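Local coordinates for protein putative acetyl/propionyl-CoA carboxylase, alpha subunit (Methylibium petroleiphilum, PDB 2O1Q) that binds zinc through histidines of a cupin fold and is probably a metal-dependent oxidoreductase, perhaps an acetylacetone dioxygenase, at residues 30-36 with 47-52; 118-122 with 132-136. All coordinates share one frame; numbering follows the deposited sequence.

Two beta hairpins of one cupin chain are described, with their centres about 16 Å apart and their nearest atoms about 5 Å apart, so they do not touch. Contact 1 comes first along the chain and joins strands 32-39 and 44-51, which lie next to each other in one antiparallel sheet. Contact 2 joins strands 121-124 and 130-134 in the second, curled sheet, which also holds strand 55-62 with zinc ligands His-60 and His-62 and strand 101-102 with the third, His-102. Strand 110-118, the neighbour of 44-51, runs on into 118-122. Helix 136-144 follows contact 2 and packs back on Trp-33 of contact 1, tying the C-terminus to the first hairpin.

Contact 1: 30-36 with 47-52; sequences GIRWKLL and AIFDCP
Arg-32 and Asp-50 stand side by side on one face of the hairpin, above backbone bonds that run both ways between them. From CB, 4.2 Å from Asp-50 O, the arginine chain rises and bends at chi3 (-49°), which brings the guanidinium over to the carboxylate. NE makes a weak bond to Asp-50 OD2 and also donates to a water that bridges to Gly-30 O and OD2. At the tip, Arg-32 NH2 donates to Asp-50 OD2 at 2.9 Å, nearly straight and in the guanidinium plane, yet from above the carboxylate plane. Long and charged, arginine suits this partly exposed position; an alanine here would probably leave the Asp-50 carboxylate without its counter-charge and the water without one of its partners.

The other face is apolar: Trp-33 CB lies 3.7 Å from Phe-49 CD2, and the indole edge at CE3 meets Ala-47 CB at 3.9 Å, where a small residue fits. Phe-49 also stacks on Phe-113, while Trp-33 meets Phe-22 and Trp-143 edge-to-face. Lys-34 N and O both bond to Ile-48, completing the regular antiparallel hairpin 32-39/44-51 of the cupin beta-barrel.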
loop_
_atom_site.group_PDB
_atom_site.type_symbol
_atom_site.label_atom_id
_atom_site.label_comp_id
_atom_site.label_asym_id
_atom_site.label_seq_id
_atom_site.Cartn_x
_atom_site.Cartn_y
_atom_site.Cartn_z
ATOM N N GLY A 30 -24.454 -19.641 -7.480
ATOM C CA GLY A 30 -23.889 -20.640 -6.596
ATOM C C GLY A 30 -22.412 -20.530 -6.264
ATOM O O GLY A 30 -21.738 -21.545 -5.947
ATOM N N ILE A 31 -21.887 -19.319 -6.272
ATOM C CA ILE A 31 -20.495 -19.072 -5.982
ATOM C C ILE A 31 -20.237 -19.382 -4.491
ATOM O O ILE A 31 -21.072 -19.054 -3.617
ATOM C CB ILE A 31 -20.114 -17.600 -6.311
ATOM C CG1 ILE A 31 -20.275 -17.309 -7.837
ATOM C CG2 ILE A 31 -18.712 -17.275 -5.774
ATOM C CD1 ILE A 31 -19.771 -15.930 -8.354
ATOM N N ARG A 32 -19.089 -20.000 -4.234
ATOM C CA ARG A 32 -18.600 -20.317 -2.893
ATOM C C ARG A 32 -17.226 -19.702 -2.764
ATOM O O ARG A 32 -16.558 -19.346 -3.770
ATOM C CB ARG A 32 -18.562 -21.818 -2.636
ATOM C CG ARG A 32 -19.956 -22.420 -2.587
ATOM C CD ARG A 32 -19.925 -23.901 -2.289
ATOM N NE ARG A 32 -18.983 -24.632 -3.142
ATOM C CZ ARG A 32 -18.488 -25.842 -2.884
ATOM N NH1 ARG A 32 -18.782 -26.493 -1.795
ATOM N NH2 ARG A 32 -17.606 -26.379 -3.688
ATOM N N TRP A 33 -16.776 -19.562 -1.524
ATOM C CA TRP A 33 -15.524 -18.858 -1.252
ATOM C C TRP A 33 -14.850 -19.408 -0.004
ATOM O O TRP A 33 -15.524 -20.029 0.810
ATOM C CB TRP A 33 -15.747 -17.352 -1.194
ATOM C CG TRP A 33 -16.348 -16.786 0.031
ATOM C CD1 TRP A 33 -17.409 -17.246 0.706
ATOM C CD2 TRP A 33 -15.924 -15.601 0.710
ATOM N NE1 TRP A 33 -17.717 -16.415 1.737
ATOM C CE2 TRP A 33 -16.779 -15.420 1.797
ATOM C CE3 TRP A 33 -14.887 -14.693 0.512
ATOM C CZ2 TRP A 33 -16.648 -14.346 2.679
ATOM C CZ3 TRP A 33 -14.760 -13.636 1.383
ATOM C CH2 TRP A 33 -15.621 -13.494 2.465
ATOM N N LYS A 34 -13.560 -19.055 0.158
ATOM C CA LYS A 34 -12.781 -19.200 1.417
ATOM C C LYS A 34 -12.070 -17.876 1.522
ATOM O O LYS A 34 -11.313 -17.507 0.620
ATOM C CB LYS A 34 -11.795 -20.338 1.340
ATOM C CG LYS A 34 -12.477 -21.674 1.067
ATOM C CD LYS A 34 -11.462 -22.806 0.985
ATOM C CE LYS A 34 -12.141 -24.089 0.595
ATOM N NZ LYS A 34 -11.226 -25.275 0.660
ATOM N N LEU A 35 -12.289 -17.175 2.628
ATOM C CA LEU A 35 -11.459 -16.061 2.987
ATOM C C LEU A 35 -10.147 -16.565 3.549
ATOM O O LEU A 35 -10.130 -17.400 4.407
ATOM C CB LEU A 35 -12.145 -15.171 4.013
ATOM C CG LEU A 35 -11.426 -13.883 4.422
ATOM C CD1 LEU A 35 -11.259 -13.029 3.171
ATOM C CD2 LEU A 35 -12.215 -13.160 5.500
ATOM N N LEU A 36 -9.046 -16.043 3.019
ATOM C CA LEU A 36 -7.723 -16.539 3.356
ATOM C C LEU A 36 -6.974 -15.588 4.280
ATOM O O LEU A 36 -6.216 -16.023 5.177
ATOM C CB LEU A 36 -6.932 -16.761 2.095
ATOM C CG LEU A 36 -7.484 -17.849 1.160
ATOM C CD1 LEU A 36 -6.673 -17.829 -0.161
ATOM C CD2 LEU A 36 -7.534 -19.231 1.838
ATOM N N ALA A 47 -8.842 -13.964 -0.959
ATOM C CA ALA A 47 -9.840 -15.010 -0.928
ATOM C C ALA A 47 -9.703 -15.856 -2.150
ATOM O O ALA A 47 -9.063 -15.424 -3.173
ATOM C CB ALA A 47 -11.265 -14.377 -0.818
ATOM N N ILE A 48 -10.280 -17.072 -2.085
ATOM C CA ILE A 48 -10.394 -17.952 -3.266
ATOM C C ILE A 48 -11.857 -18.288 -3.455
ATOM O O ILE A 48 -12.640 -18.255 -2.489
ATOM C CB ILE A 48 -9.487 -19.209 -3.161
ATOM C CG1 ILE A 48 -9.453 -19.970 -4.456
ATOM C CG2 ILE A 48 -9.883 -19.993 -1.917
ATOM C CD1 ILE A 48 -8.256 -20.976 -4.557
ATOM N N PHE A 49 -12.245 -18.392 -4.715
ATOM C CA PHE A 49 -13.622 -18.582 -5.139
ATOM C C PHE A 49 -13.776 -19.787 -6.040
ATOM O O PHE A 49 -12.928 -20.042 -6.897
ATOM C CB PHE A 49 -14.103 -17.353 -5.900
ATOM C CG PHE A 49 -13.998 -16.055 -5.101
ATOM C CD1 PHE A 49 -12.811 -15.374 -5.027
ATOM C CD2 PHE A 49 -15.083 -15.561 -4.381
ATOM C CE1 PHE A 49 -12.707 -14.217 -4.320
ATOM C CE2 PHE A 49 -14.967 -14.399 -3.678
ATOM C CZ PHE A 49 -13.791 -13.746 -3.619
ATOM N N ASP A 50 -14.904 -20.439 -5.846
ATOM C CA ASP A 50 -15.323 -21.627 -6.599
ATOM C C ASP A 50 -16.622 -21.215 -7.263
ATOM O O ASP A 50 -17.616 -20.977 -6.590
ATOM C CB ASP A 50 -15.545 -22.798 -5.654
ATOM C CG ASP A 50 -15.959 -24.046 -6.382
ATOM O OD1 ASP A 50 -15.309 -24.367 -7.390
ATOM O OD2 ASP A 50 -16.915 -24.684 -5.955
ATOM N N CYS A 51 -16.626 -21.159 -8.585
ATOM C CA CYS A 51 -17.683 -20.507 -9.302
ATOM C C CYS A 51 -18.256 -21.431 -10.330
ATOM O O CYS A 51 -17.592 -21.755 -11.305
ATOM C CB CYS A 51 -17.146 -19.280 -9.994
ATOM S SG CYS A 51 -16.264 -18.067 -9.015
ATOM N N PRO A 52 -19.502 -21.845 -10.132
ATOM C CA PRO A 52 -20.151 -22.728 -11.078
ATOM C C PRO A 52 -20.277 -22.082 -12.436
ATOM O O PRO A 52 -20.333 -20.892 -12.509
ATOM C CB PRO A 52 -21.525 -22.942 -10.473
ATOM C CG PRO A 52 -21.259 -22.745 -9.034
ATOM C CD PRO A 52 -20.356 -21.652 -8.965
HETATM O O HOH W 1 -19.475 -23.184 -5.852
#

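Contact 2: 118-122 with 132-136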
loop_
_atom_site.group_PDB
_atom_site.type_symbol
_atom_site.label_atom_id
_atom_site.label_comp_id
_atom_site.label_asym_id
_atom_site.label_seq_id
_atom_site.Cartn_x
_atom_site.Cartn_y
_atom_site.Cartn_z
ATOM N N LEU A 118 -6.839 -4.669 -2.671
ATOM C CA LEU A 118 -6.420 -3.569 -1.830
ATOM C C LEU A 118 -7.636 -2.686 -1.737
ATOM O O LEU A 118 -8.104 -2.075 -2.712
ATOM C CB LEU A 118 -5.206 -2.808 -2.377
ATOM C CG LEU A 118 -4.772 -1.553 -1.594
ATOM C CD1 LEU A 118 -4.584 -1.834 -0.125
ATOM C CD2 LEU A 118 -3.539 -0.987 -2.191
ATOM N N GLY A 119 -8.223 -2.703 -0.574
ATOM C CA GLY A 119 -9.367 -1.901 -0.258
ATOM C C GLY A 119 -10.672 -2.557 -0.696
ATOM O O GLY A 119 -10.732 -3.731 -1.104
ATOM N N PRO A 120 -11.782 -1.843 -0.476
ATOM C CA PRO A 120 -13.091 -2.475 -0.752
ATOM C C PRO A 120 -13.566 -2.485 -2.168
ATOM O O PRO A 120 -12.924 -1.942 -3.061
ATOM C CB PRO A 120 -14.062 -1.621 0.071
ATOM C CG PRO A 120 -13.401 -0.251 0.204
ATOM C CD PRO A 120 -11.905 -0.554 0.241
ATOM N N LEU A 121 -14.639 -3.231 -2.380
ATOM C CA LEU A 121 -15.408 -3.158 -3.610
ATOM C C LEU A 121 -16.632 -2.291 -3.327
ATOM O O LEU A 121 -17.338 -2.498 -2.294
ATOM C CB LEU A 121 -15.844 -4.545 -4.094
ATOM C CG LEU A 121 -14.735 -5.574 -4.271
ATOM C CD1 LEU A 121 -15.265 -6.905 -4.827
ATOM C CD2 LEU A 121 -13.608 -4.995 -5.108
ATOM N N THR A 122 -16.917 -1.375 -4.250
ATOM C CA THR A 122 -18.157 -0.604 -4.232
ATOM C C THR A 122 -19.158 -1.308 -5.161
ATOM O O THR A 122 -19.012 -1.279 -6.374
ATOM C CB THR A 122 -17.954 0.838 -4.638
ATOM O OG1 THR A 122 -16.951 1.406 -3.788
ATOM C CG2 THR A 122 -19.266 1.614 -4.535
ATOM N N ALA A 132 -23.292 -0.589 -1.557
ATOM C CA ALA A 132 -22.581 -1.170 -0.407
ATOM C C ALA A 132 -21.093 -1.044 -0.713
ATOM O O ALA A 132 -20.665 -1.272 -1.845
ATOM C CB ALA A 132 -22.950 -2.615 -0.218
ATOM N N VAL A 133 -20.314 -0.693 0.286
ATOM C CA VAL A 133 -18.880 -0.699 0.195
ATOM C C VAL A 133 -18.352 -1.823 1.043
ATOM O O VAL A 133 -18.426 -1.761 2.249
ATOM C CB VAL A 133 -18.289 0.629 0.648
ATOM C CG1 VAL A 133 -16.744 0.594 0.497
ATOM C CG2 VAL A 133 -18.886 1.767 -0.252
ATOM N N ILE A 134 -17.799 -2.833 0.399
ATOM C CA ILE A 134 -17.521 -4.115 1.024
ATOM C C ILE A 134 -16.022 -4.368 1.011
ATOM O O ILE A 134 -15.432 -4.554 -0.039
ATOM C CB ILE A 134 -18.300 -5.222 0.252
ATOM C CG1 ILE A 134 -19.813 -5.032 0.427
ATOM C CG2 ILE A 134 -17.826 -6.648 0.589
ATOM C CD1 ILE A 134 -20.307 -5.363 1.773
ATOM N N GLY A 135 -15.425 -4.343 2.202
ATOM C CA GLY A 135 -14.015 -4.581 2.302
ATOM C C GLY A 135 -13.615 -5.582 3.328
ATOM O O GLY A 135 -14.412 -6.413 3.731
ATOM N N TRP A 136 -12.398 -5.438 3.841
ATOM C CA TRP A 136 -11.791 -6.490 4.696
ATOM C C TRP A 136 -12.615 -6.868 5.882
ATOM O O TRP A 136 -12.688 -8.019 6.212
ATOM C CB TRP A 136 -10.356 -6.108 5.164
ATOM C CG TRP A 136 -10.297 -5.086 6.195
ATOM C CD1 TRP A 136 -10.288 -3.759 6.006
ATOM C CD2 TRP A 136 -10.295 -5.297 7.604
ATOM N NE1 TRP A 136 -10.279 -3.100 7.198
ATOM C CE2 TRP A 136 -10.265 -4.032 8.208
ATOM C CE3 TRP A 136 -10.305 -6.437 8.422
ATOM C CZ2 TRP A 136 -10.250 -3.867 9.557
ATOM C CZ3 TRP A 136 -10.300 -6.263 9.787
ATOM C CH2 TRP A 136 -10.255 -4.990 10.334
#
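Pro-120 meets Val-133 where the packing of this hairpin is tightest: proline CG and valine CG1 are only 3.5 Å apart, closer than carbons usually come. Valine CG1 lies anti to its own backbone N (chi1 -178°), and this turns the methyl onto the proline ring, against CB as well as CG. The ring also leans over the peptide joining Ile-134 to Gly-135, with Pro-120 CB 3.2 Å from Ile-134 O. Beyond that carbonyl comes Gly-135, whose CA is 3.7 Å from Pro-120 CB; a side chain there would be pressed into the ring, so glycine suits the place. Gly-135 is also the N-cap of helix 136-144, and its N bonds to the carboxylate of Asp-138.

Leu-121 and Ile-134 form the hydrogen-bonded pair of this antiparallel hairpin, which borders strand 55-62 in the cupin sheet whose strands carry the zinc ligands His-60, His-62 and His-102. Leu-121 N donates to Ile-134 O at 2.8 Å, and Ile-134 N returns a bond of the same length to Leu-121 O. The leucine, apolar and buried, packs on His-60 and His-62, and its side chain lies about 5 Å from the bound zinc.

Contact is looser toward the far end. Thr-122 and Val-133, a non-hydrogen-bonded pair, lie side by side with threonine OG1 4.0 Å from valine CG2, and both pack on Val-133 of a third subunit, where a beta-branched apolar residue suits the interface. Ile-134, partly exposed, turns its end away from strand 121-124, and only its CB comes near, 3.9 Å from Leu-121 O. The methyl of partly exposed Ala-132 takes no part, and the residue meets 118-122 through its carbonyl O, 3.5 Å from Thr-122 CA.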